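Local coordinates for putative periplasmic protein (Salmonella enterica, PDB 3OE3), which probably inhibits C-type lysozymes in the bacterial periplasm, protecting the cell against this host defence, at residues Q3-N15 with E19-Y31. Numbering follows the deposited sequence.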
ATOM      1  N   GLN C   3     -10.122  -4.745 -10.634  1.00 32.64           N
ATOM      2  CA  GLN C   3     -11.397  -4.602  -9.942  1.00 26.81           C
ATOM      3  C   GLN C   3     -11.249  -4.535  -8.414  1.00 25.07           C
ATOM      4  O   GLN C   3     -12.171  -4.095  -7.731  1.00 30.15           O
ATOM      5  CB  GLN C   3     -12.348  -5.743 -10.314  1.00 27.70           C
ATOM      6  CG  GLN C   3     -12.683  -5.841 -11.813  1.00 31.07           C
ATOM      7  CD  GLN C   3     -13.703  -4.804 -12.273  1.00 33.76           C
ATOM      8  OE1 GLN C   3     -14.701  -4.553 -11.599  1.00 30.27           O
ATOM      9  NE2 GLN C   3     -13.456  -4.208 -13.433  1.00 40.15           N
ATOM     10  N   GLU C   4     -10.104  -4.959  -7.877  1.00 19.03           N
ATOM     11  CA  GLU C   4      -9.976  -5.101  -6.425  1.00 19.41           C
ATOM     12  C   GLU C   4      -9.077  -4.065  -5.756  1.00 18.36           C
ATOM     13  O   GLU C   4      -9.169  -3.855  -4.542  1.00 20.71           O
ATOM     14  CB  GLU C   4      -9.457  -6.490  -6.060  1.00 20.42           C
ATOM     15  CG  GLU C   4     -10.414  -7.603  -6.417  1.00 20.98           C
ATOM     16  CD  GLU C   4      -9.950  -8.960  -5.931  1.00 22.34           C
ATOM     17  OE1 GLU C   4      -8.884  -9.428  -6.387  1.00 25.85           O
ATOM     18  OE2 GLU C   4     -10.675  -9.567  -5.110  1.00 27.29           O
ATOM     19  N   ILE C   5      -8.201  -3.439  -6.530  1.00 20.37           N
ATOM     20  CA  ILE C   5      -7.278  -2.474  -5.952  1.00 16.12           C
ATOM     21  C   ILE C   5      -7.394  -1.152  -6.706  1.00 22.79           C
ATOM     22  O   ILE C   5      -7.458  -1.124  -7.941  1.00 24.31           O
ATOM     23  CB  ILE C   5      -5.823  -2.983  -5.959  1.00 22.53           C
ATOM     24  CG1 ILE C   5      -5.729  -4.375  -5.335  1.00 31.10           C
ATOM     25  CG2 ILE C   5      -4.931  -2.046  -5.160  1.00 21.94           C
ATOM     26  CD1 ILE C   5      -4.387  -4.659  -4.694  1.00 41.24           C
ATOM     27  N   SER C   6      -7.477  -0.057  -5.959  1.00 20.12           N
ATOM     28  CA  SER C   6      -7.586   1.258  -6.567  1.00 21.23           C
ATOM     29  C   SER C   6      -6.814   2.264  -5.731  1.00 19.84           C
ATOM     30  O   SER C   6      -6.524   2.021  -4.564  1.00 19.71           O
ATOM     31  CB  SER C   6      -9.052   1.685  -6.706  1.00 21.83           C
ATOM     32  OG  SER C   6      -9.714   1.674  -5.456  1.00 29.66           O
ATOM     33  N   LYS C   7      -6.458   3.382  -6.344  1.00 21.69           N
ATOM     34  CA  LYS C   7      -5.745   4.431  -5.634  1.00 18.58           C
ATOM     35  C   LYS C   7      -6.589   5.688  -5.603  1.00 18.19           C
ATOM     36  O   LYS C   7      -7.115   6.126  -6.638  1.00 19.72           O
ATOM     37  CB  LYS C   7      -4.414   4.744  -6.316  1.00 25.04           C
ATOM     38  CG  LYS C   7      -3.731   5.987  -5.727  1.00 22.53           C
ATOM     39  CD  LYS C   7      -2.515   6.438  -6.530  1.00 31.57           C
ATOM     40  CE  LYS C   7      -1.333   5.527  -6.301  1.00 27.88           C
ATOM     41  NZ  LYS C   7      -0.064   6.095  -6.848  1.00 23.09           N
ATOM     42  N   SER C   8      -6.720   6.266  -4.408  1.00 15.03           N
ATOM     43  CA  SER C   8      -7.424   7.529  -4.239  1.00 16.17           C
ATOM     44  C   SER C   8      -6.448   8.588  -3.799  1.00 14.03           C
ATOM     45  O   SER C   8      -5.571   8.334  -2.977  1.00 17.53           O
ATOM     46  CB  SER C   8      -8.508   7.396  -3.181  1.00 17.61           C
ATOM     47  OG  SER C   8      -9.605   6.644  -3.668  1.00 20.53           O
ATOM     48  N   ILE C   9      -6.601   9.785  -4.344  1.00 12.73           N
ATOM     49  CA  ILE C   9      -5.774  10.903  -3.932  1.00 15.64           C
ATOM     50  C   ILE C   9      -6.671  11.968  -3.286  1.00 14.50           C
ATOM     51  O   ILE C   9      -7.709  12.337  -3.845  1.00 16.78           O
ATOM     52  CB  ILE C   9      -4.981  11.468  -5.125  1.00 18.74           C
ATOM     53  CG1 ILE C   9      -4.034  10.384  -5.672  1.00 22.32           C
ATOM     54  CG2 ILE C   9      -4.213  12.732  -4.733  1.00 24.66           C
ATOM     55  CD1 ILE C   9      -3.101  10.855  -6.746  1.00 29.22           C
ATOM     56  N   TYR C  10      -6.289  12.430  -2.089  1.00 14.07           N
ATOM     57  CA  TYR C  10      -7.088  13.403  -1.344  1.00 12.43           C
ATOM     58  C   TYR C  10      -6.312  14.694  -1.206  1.00 13.73           C
ATOM     59  O   TYR C  10      -5.105  14.673  -0.957  1.00 15.71           O
ATOM     60  CB  TYR C  10      -7.382  12.892   0.075  1.00 14.15           C
ATOM     61  CG  TYR C  10      -8.319  11.702   0.181  1.00 13.87           C
ATOM     62  CD1 TYR C  10      -7.838  10.397   0.021  1.00 14.14           C
ATOM     63  CD2 TYR C  10      -9.666  11.874   0.484  1.00 14.61           C
ATOM     64  CE1 TYR C  10      -8.679   9.320   0.126  1.00 14.19           C
ATOM     65  CE2 TYR C  10     -10.521  10.772   0.583  1.00 15.79           C
ATOM     66  CZ  TYR C  10     -10.008   9.500   0.397  1.00 13.25           C
ATOM     67  OH  TYR C  10     -10.842   8.391   0.502  1.00 18.27           O
ATOM     68  N   THR C  11      -7.008  15.819  -1.355  1.00 13.59           N
ATOM     69  CA  THR C  11      -6.456  17.114  -0.991  1.00 13.75           C
ATOM     70  C   THR C  11      -6.864  17.423   0.442  1.00 15.37           C
ATOM     71  O   THR C  11      -8.046  17.333   0.789  1.00 18.32           O
ATOM     72  CB  THR C  11      -6.941  18.231  -1.937  1.00 21.26           C
ATOM     73  OG1 THR C  11      -8.319  18.019  -2.275  1.00 23.08           O
ATOM     74  CG2 THR C  11      -6.117  18.216  -3.212  1.00 26.63           C
ATOM     75  N   CYS C  12      -5.876  17.753   1.273  1.00 12.99           N
ATOM     76  CA  CYS C  12      -6.093  18.019   2.701  1.00 16.56           C
ATOM     77  C   CYS C  12      -5.671  19.424   3.106  1.00 15.13           C
ATOM     78  O   CYS C  12      -5.095  20.176   2.300  1.00 15.99           O
ATOM     79  CB  CYS C  12      -5.306  17.022   3.554  1.00 14.58           C
ATOM     80  SG  CYS C  12      -5.582  15.289   3.076  1.00 21.58           S
ATOM     81  N   ASN C  13      -5.971  19.786   4.357  1.00 14.33           N
ATOM     82  CA  ASN C  13      -5.636  21.119   4.843  1.00 15.23           C
ATOM     83  C   ASN C  13      -4.127  21.342   4.806  1.00 18.54           C
ATOM     84  O   ASN C  13      -3.350  20.387   4.734  1.00 16.20           O
ATOM     85  CB  ASN C  13      -6.147  21.322   6.271  1.00 17.04           C
ATOM     86  CG  ASN C  13      -7.654  21.494   6.349  1.00 21.82           C
ATOM     87  OD1 ASN C  13      -8.324  21.800   5.357  1.00 20.93           O
ATOM     88  ND2 ASN C  13      -8.195  21.332   7.552  1.00 22.77           N
ATOM     89  N   ASP C  14      -3.727  22.614   4.851  1.00 18.07           N
ATOM     90  CA  ASP C  14      -2.314  23.002   4.879  1.00 18.33           C
ATOM     91  C   ASP C  14      -1.486  22.528   3.663  1.00 14.96           C
ATOM     92  O   ASP C  14      -0.300  22.245   3.787  1.00 18.84           O
ATOM     93  CB  ASP C  14      -1.667  22.569   6.208  1.00 19.05           C
ATOM     94  CG  ASP C  14      -2.480  22.994   7.421  1.00 35.84           C
ATOM     95  OD1 ASP C  14      -3.300  23.924   7.292  1.00 47.45           O
ATOM     96  OD2 ASP C  14      -2.305  22.399   8.504  1.00 37.55           O
ATOM     97  N   ASN C  15      -2.109  22.483   2.484  1.00 14.93           N
ATOM     98  CA  ASN C  15      -1.438  22.077   1.240  1.00 12.60           C
ATOM     99  C   ASN C  15      -0.821  20.694   1.302  1.00 14.41           C
ATOM    100  O   ASN C  15       0.235  20.456   0.734  1.00 19.18           O
ATOM    101  CB  ASN C  15      -0.354  23.087   0.847  1.00 16.02           C
ATOM    102  CG  ASN C  15       0.097  22.947  -0.582  1.00 14.60           C
ATOM    103  OD1 ASN C  15      -0.709  22.740  -1.480  1.00 17.81           O
ATOM    104  ND2 ASN C  15       1.408  23.061  -0.802  1.00 17.09           N
ATOM    105  N   GLU C  19      -2.286  10.011  -0.366  1.00 15.07           N
ATOM    106  CA  GLU C  19      -2.602   8.865  -1.208  1.00 14.37           C
ATOM    107  C   GLU C  19      -3.130   7.725  -0.330  1.00 12.41           C
ATOM    108  O   GLU C  19      -2.575   7.436   0.728  1.00 13.29           O
ATOM    109  CB  GLU C  19      -1.347   8.338  -1.920  1.00 20.29           C
ATOM    110  CG  GLU C  19      -0.981   9.016  -3.212  1.00 27.10           C
ATOM    111  CD  GLU C  19       0.098   8.253  -3.963  1.00 29.92           C
ATOM    112  OE1 GLU C  19       0.544   7.191  -3.467  1.00 24.03           O
ATOM    113  OE2 GLU C  19       0.495   8.718  -5.048  1.00 32.98           O
ATOM    114  N   VAL C  20      -4.186   7.067  -0.784  1.00 13.43           N
ATOM    115  CA  VAL C  20      -4.636   5.842  -0.143  1.00 14.69           C
ATOM    116  C   VAL C  20      -4.819   4.777  -1.216  1.00 13.15           C
ATOM    117  O   VAL C  20      -5.408   5.034  -2.262  1.00 16.09           O
ATOM    118  CB  VAL C  20      -5.963   6.038   0.622  1.00 13.74           C
ATOM    119  CG1 VAL C  20      -6.318   4.753   1.389  1.00 16.84           C
ATOM    120  CG2 VAL C  20      -5.877   7.230   1.593  1.00 15.86           C
ATOM    121  N   ILE C  21      -4.275   3.593  -0.962  1.00  9.79           N
ATOM    122  CA  ILE C  21      -4.578   2.424  -1.779  1.00 12.13           C
ATOM    123  C   ILE C  21      -5.698   1.672  -1.076  1.00 13.22           C
ATOM    124  O   ILE C  21      -5.558   1.299   0.086  1.00 14.60           O
ATOM    125  CB  ILE C  21      -3.365   1.481  -1.933  1.00 14.34           C
ATOM    126  CG1 ILE C  21      -2.168   2.198  -2.548  1.00 18.32           C
ATOM    127  CG2 ILE C  21      -3.745   0.286  -2.783  1.00 15.57           C
ATOM    128  CD1 ILE C  21      -2.383   2.703  -3.940  1.00 19.86           C
ATOM    129  N   TYR C  22      -6.823   1.489  -1.762  1.00 12.74           N
ATOM    130  CA  TYR C  22      -7.912   0.721  -1.193  1.00 14.89           C
ATOM    131  C   TYR C  22      -7.960  -0.656  -1.843  1.00 14.53           C
ATOM    132  O   TYR C  22      -7.840  -0.777  -3.063  1.00 18.73           O
ATOM    133  CB  TYR C  22      -9.247   1.433  -1.427  1.00 15.12           C
ATOM    134  CG  TYR C  22      -9.431   2.685  -0.584  1.00 15.93           C
ATOM    135  CD1 TYR C  22      -9.645   2.589   0.782  1.00 15.64           C
ATOM    136  CD2 TYR C  22      -9.424   3.949  -1.160  1.00 17.39           C
ATOM    137  CE1 TYR C  22      -9.836   3.715   1.562  1.00 16.36           C
ATOM    138  CE2 TYR C  22      -9.622   5.100  -0.380  1.00 16.07           C
ATOM    139  CZ  TYR C  22      -9.821   4.965   0.987  1.00 20.48           C
ATOM    140  OH  TYR C  22     -10.029   6.076   1.800  1.00 16.60           O
ATOM    141  N   VAL C  23      -8.134  -1.676  -1.013  1.00 13.24           N
ATOM    142  CA  VAL C  23      -8.304  -3.055  -1.462  1.00 15.89           C
ATOM    143  C   VAL C  23      -9.718  -3.477  -1.099  1.00 17.68           C
ATOM    144  O   VAL C  23     -10.111  -3.448   0.067  1.00 18.26           O
ATOM    145  CB  VAL C  23      -7.305  -3.997  -0.781  1.00 16.94           C
ATOM    146  CG1 VAL C  23      -7.512  -5.457  -1.266  1.00 16.27           C
ATOM    147  CG2 VAL C  23      -5.873  -3.522  -1.046  1.00 16.93           C
ATOM    148  N   ASN C  24     -10.496  -3.828  -2.108  1.00 16.90           N
ATOM    149  CA  ASN C  24     -11.858  -4.263  -1.885  1.00 17.82           C
ATOM    150  C   ASN C  24     -12.027  -5.576  -2.617  1.00 18.66           C
ATOM    151  O   ASN C  24     -12.177  -5.579  -3.833  1.00 18.64           O
ATOM    152  CB  ASN C  24     -12.833  -3.223  -2.426  1.00 22.85           C
ATOM    153  CG  ASN C  24     -12.872  -1.979  -1.575  1.00 20.44           C
ATOM    154  OD1 ASN C  24     -13.354  -2.013  -0.448  1.00 26.53           O
ATOM    155  ND2 ASN C  24     -12.358  -0.880  -2.104  1.00 25.15           N
ATOM    156  N   THR C  25     -11.994  -6.680  -1.883  1.00 17.63           N
ATOM    157  CA  THR C  25     -11.934  -7.988  -2.541  1.00 16.65           C
ATOM    158  C   THR C  25     -13.298  -8.355  -3.107  1.00 19.52           C
ATOM    159  O   THR C  25     -14.327  -7.802  -2.703  1.00 23.31           O
ATOM    160  CB  THR C  25     -11.445  -9.123  -1.603  1.00 20.66           C
ATOM    161  OG1 THR C  25     -12.475  -9.474  -0.675  1.00 20.62           O
ATOM    162  CG2 THR C  25     -10.179  -8.701  -0.828  1.00 17.53           C
ATOM    163  N   GLU C  26     -13.285  -9.279  -4.056  1.00 20.95           N
ATOM    164  CA  GLU C  26     -14.506  -9.754  -4.688  1.00 27.19           C
ATOM    165  C   GLU C  26     -15.536 -10.253  -3.674  1.00 27.66           C
ATOM    166  O   GLU C  26     -16.743 -10.095  -3.878  1.00 31.93           O
ATOM    167  CB  GLU C  26     -14.160 -10.856  -5.683  1.00 29.45           C
ATOM    168  CG  GLU C  26     -13.173 -10.418  -6.743  1.00 33.21           C
ATOM    169  CD  GLU C  26     -12.624 -11.576  -7.546  1.00 39.47           C
ATOM    170  OE1 GLU C  26     -12.216 -12.593  -6.940  1.00 36.19           O
ATOM    171  OE2 GLU C  26     -12.593 -11.464  -8.788  1.00 44.61           O
ATOM    172  N   ALA C  27     -15.062 -10.847  -2.583  1.00 25.08           N
ATOM    173  CA  ALA C  27     -15.954 -11.393  -1.562  1.00 26.03           C
ATOM    174  C   ALA C  27     -16.416 -10.338  -0.560  1.00 28.21           C
ATOM    175  O   ALA C  27     -17.222 -10.628   0.325  1.00 31.84           O
ATOM    176  CB  ALA C  27     -15.291 -12.548  -0.839  1.00 27.54           C
ATOM    177  N   GLY C  28     -15.896  -9.122  -0.690  1.00 23.47           N
ATOM    178  CA  GLY C  28     -16.352  -8.003   0.123  1.00 22.17           C
ATOM    179  C   GLY C  28     -15.499  -7.612   1.324  1.00 24.11           C
ATOM    180  O   GLY C  28     -15.972  -6.900   2.207  1.00 26.16           O
ATOM    181  N   ASN C  29     -14.247  -8.060   1.370  1.00 19.12           N
ATOM    182  CA  ASN C  29     -13.348  -7.637   2.433  1.00 18.19           C
ATOM    183  C   ASN C  29     -12.679  -6.331   2.050  1.00 18.88           C
ATOM    184  O   ASN C  29     -12.441  -6.081   0.878  1.00 23.43           O
ATOM    185  CB  ASN C  29     -12.304  -8.716   2.725  1.00 19.84           C
ATOM    186  CG  ASN C  29     -12.914  -9.951   3.354  1.00 27.42           C
ATOM    187  OD1 ASN C  29     -13.997  -9.888   3.932  1.00 29.78           O
ATOM    188  ND2 ASN C  29     -12.224 -11.083   3.243  1.00 28.53           N
ATOM    189  N   ALA C  30     -12.391  -5.498   3.040  1.00 18.25           N
ATOM    190  CA  ALA C  30     -11.855  -4.160   2.768  1.00 14.18           C
ATOM    191  C   ALA C  30     -10.613  -3.850   3.579  1.00 18.17           C
ATOM    192  O   ALA C  30     -10.571  -4.087   4.787  1.00 17.30           O
ATOM    193  CB  ALA C  30     -12.929  -3.090   3.027  1.00 20.35           C
ATOM    194  N   TYR C  31      -9.605  -3.305   2.897  1.00 15.90           N
ATOM    195  CA  TYR C  31      -8.357  -2.893   3.528  1.00 14.27           C
ATOM    196  C   TYR C  31      -7.961  -1.554   2.934  1.00 18.24           C
ATOM    197  O   TYR C  31      -8.499  -1.133   1.901  1.00 16.19           O
ATOM    198  CB  TYR C  31      -7.234  -3.907   3.278  1.00 13.74           C
ATOM    199  CG  TYR C  31      -7.609  -5.333   3.610  1.00 13.45           C
ATOM    200  CD1 TYR C  31      -8.206  -6.148   2.655  1.00 14.55           C
ATOM    201  CD2 TYR C  31      -7.339  -5.877   4.855  1.00 17.31           C
ATOM    202  CE1 TYR C  31      -8.552  -7.454   2.947  1.00 18.57           C
ATOM    203  CE2 TYR C  31      -7.676  -7.195   5.152  1.00 18.33           C
ATOM    204  CZ  TYR C  31      -8.285  -7.972   4.192  1.00 18.67           C
ATOM    205  OH  TYR C  31      -8.632  -9.292   4.444  1.00 21.62           O
TER
HETATM  206  O   HOH W   1     -10.573 -12.243  -4.878  1.00 25.03           O
HETATM  207  O   HOH W   2     -10.539  -0.845  -4.503  1.00 26.90           O
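Glu4, at the open end of the hairpin of strands 5-12 and 16-24, accepts from Asn24 N through its backbone O, and its side chain runs on along residues 24-26. Glu4 CB lies 3.6 Å from Asn24 O, CG touches the same oxygen and Glu26 CG, and CD rests on Glu26 CG. At the tip, Glu4 OE2 accepts from Glu26 N at 2.8 Å (N-H...O 154°) through its anti lone pair. Chi1 of -65° sets CG beside the backbone N, and the extended chain beyond carries the carboxylate to the turn of Thr25 to Gly28. Glu4 OE2 also lies 3.9 Å from Glu26 OE1, and a water donating to both oxygens bridges the two acids. Glu4 OE1 is hydrogen-bonded to Tyr31 OH and Asn29 ND2 of the second subunit.

The antiparallel strands (152°) exchange two-way backbone bonds at Ser6-Tyr22 and Ser8-Val20. On the face bearing Lys7, Ile5 CG2 packs on Ile21 CG2 at 3.5 Å. Further along, Lys7 NZ meets Glu19 OE2 at 3.2 Å, from above the carboxylate plane, in a salt bridge; Met40 of the second subunit is the strongest polar partner of both, binding Lys7 NZ through its O. On the other face, Tyr22 OH donates to Tyr10 OH at 2.8 Å, while Ser8 OG sits in plane at the Tyr22 ring edge.

The donors round Glu4 probably offset repulsion from Glu26 and stabilise its charged form.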